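Local coordinates for aspartate--tRNA(Asp/Asn) ligase (Sulfolobus tokodaii, PDB 1WYD) that attaches L-aspartate to both tRNA(Asp) and tRNA(Asn), activating the amino acid with ATP before transferring it to the acceptor end, at the interface of chains A and B. Numbering follows the deposited sequence. Chains: chain A/B, hypothetical aspartyl-tRNA synthetase.

The interface of chains A and B. Residues chain A 197, 389-391; chain B 24, 68, 122, 126.
A:Met391 and B:Val122 meet tip to tip at the small apolar centre of this patch of the class II synthetase homodimer, with the methionine methyl CE 3.8 Å from CG1 of the valine. The methionine chain bends at chi2 and again at chi3, which turns its end toward helix 121-125 of the partner and also brings CE beside the guanidinium of B:Arg126. B:Val68 CG2, from strand 68-77, lies 4.0 Å from the CA of A:Gly390.

Between centre and rim lies the flat guanidinium of B:Arg126, layered within its own chain: the indole nitrogen NE1 of B:Trp24 sits 3.4 Å above the middle of one face, and B:Val122 CG1 covers the other face nearer its rim. Flanked in this way, the group is probably restrained from turning, with its N-H bonds directed at chain A backbone. NE and NH2 converge side-on upon the carbonyl oxygen of A:Gly197, near the end of helix 189-199; the NE bond measures 2.8 Å to that O, and both donors are tilted from the carbonyl plane. The extended stretch from CG to NE (chi2 180°, chi3 -174°) carries the group across to this acceptor. From the other terminal nitrogen, NH1 donates to the O of A:Tyr389 at 2.8 Å, nearly in line with the carbonyl bond. Replacing this arginine by a leucine would probably leave the carbonyls of A:Gly197 and A:Tyr389 without these donors and take away the flat layer between the B:Trp24 indole and B:Val122.

B:Trp24, on strand 18-31 of the anticodon-binding OB-fold region, uses its ring edge: NE1 donates to the O of A:Gly390 over 2.9 Å, lying in the carbonyl plane and almost straight (167° at H). B:Arg126 NH2 adds a weak bond to the same oxygen.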
loop_
_atom_site.group_PDB
_atom_site.type_symbol
_atom_site.label_atom_id
_atom_site.label_comp_id
_atom_site.label_asym_id
_atom_site.label_seq_id
_atom_site.Cartn_x
_atom_site.Cartn_y
_atom_site.Cartn_z
ATOM N N GLY A 197 17.005 -3.000 -9.695
ATOM C CA GLY A 197 18.116 -3.749 -10.223
ATOM C C GLY A 197 17.773 -5.190 -10.495
ATOM O O GLY A 197 18.650 -5.948 -10.960
ATOM N N TYR A 389 27.773 -6.326 -8.787
ATOM C CA TYR A 389 27.218 -7.325 -9.682
ATOM C C TYR A 389 26.146 -6.740 -10.561
ATOM O O TYR A 389 25.004 -7.197 -10.585
ATOM C CB TYR A 389 26.660 -8.472 -8.858
ATOM C CG TYR A 389 27.732 -9.155 -8.094
ATOM C CD1 TYR A 389 27.783 -9.093 -6.702
ATOM C CD2 TYR A 389 28.716 -9.862 -8.766
ATOM C CE1 TYR A 389 28.803 -9.731 -5.994
ATOM C CE2 TYR A 389 29.753 -10.494 -8.067
ATOM C CZ TYR A 389 29.789 -10.420 -6.691
ATOM O OH TYR A 389 30.812 -11.073 -6.052
ATOM N N GLY A 390 26.523 -5.679 -11.256
ATOM C CA GLY A 390 25.672 -5.073 -12.263
ATOM C C GLY A 390 24.455 -4.299 -11.823
ATOM O O GLY A 390 23.330 -4.545 -12.254
ATOM N N MET A 391 24.654 -3.288 -11.015
ATOM C CA MET A 391 23.561 -2.344 -10.865
ATOM C C MET A 391 23.611 -1.470 -12.118
ATOM O O MET A 391 24.702 -1.022 -12.525
ATOM C CB MET A 391 23.648 -1.562 -9.582
ATOM C CG MET A 391 23.339 -2.427 -8.415
ATOM S SD MET A 391 21.542 -2.643 -8.136
ATOM C CE MET A 391 21.594 -4.261 -8.030
ATOM N N TRP B 24 21.069 -7.130 -19.048
ATOM C CA TRP B 24 22.049 -7.938 -18.350
ATOM C C TRP B 24 22.543 -9.102 -19.200
ATOM O O TRP B 24 21.771 -9.806 -19.858
ATOM C CB TRP B 24 21.439 -8.469 -17.043
ATOM C CG TRP B 24 21.291 -7.440 -15.964
ATOM C CD1 TRP B 24 22.238 -7.075 -15.028
ATOM C CD2 TRP B 24 20.158 -6.610 -15.723
ATOM N NE1 TRP B 24 21.747 -6.079 -14.213
ATOM C CE2 TRP B 24 20.479 -5.763 -14.615
ATOM C CE3 TRP B 24 18.887 -6.501 -16.303
ATOM C CZ2 TRP B 24 19.572 -4.854 -14.078
ATOM C CZ3 TRP B 24 17.987 -5.567 -15.773
ATOM C CH2 TRP B 24 18.331 -4.767 -14.673
ATOM N N VAL B 68 25.935 -5.012 -17.126
ATOM C CA VAL B 68 24.833 -4.322 -17.753
ATOM C C VAL B 68 25.338 -3.727 -19.052
ATOM O O VAL B 68 26.324 -2.972 -19.055
ATOM C CB VAL B 68 24.283 -3.228 -16.821
ATOM C CG1 VAL B 68 23.254 -2.401 -17.515
ATOM C CG2 VAL B 68 23.761 -3.845 -15.503
ATOM N N VAL B 122 19.773 -10.178 -4.457
ATOM C CA VAL B 122 19.588 -9.569 -5.769
ATOM C C VAL B 122 19.869 -10.558 -6.900
ATOM O O VAL B 122 19.083 -10.692 -7.840
ATOM C CB VAL B 122 20.429 -8.311 -5.900
ATOM C CG1 VAL B 122 20.584 -7.881 -7.363
ATOM C CG2 VAL B 122 19.779 -7.199 -5.096
ATOM N N ARG B 126 16.930 -12.113 -9.273
ATOM C CA ARG B 126 16.992 -11.998 -10.732
ATOM C C ARG B 126 16.607 -13.285 -11.478
ATOM O O ARG B 126 16.414 -13.262 -12.672
ATOM C CB ARG B 126 18.357 -11.524 -11.209
ATOM C CG ARG B 126 18.606 -10.074 -10.980
ATOM C CD ARG B 126 19.984 -9.624 -11.464
ATOM N NE ARG B 126 20.239 -8.219 -11.098
ATOM C CZ ARG B 126 21.468 -7.660 -11.051
ATOM N NH1 ARG B 126 22.583 -8.349 -11.354
ATOM N NH2 ARG B 126 21.578 -6.401 -10.708
#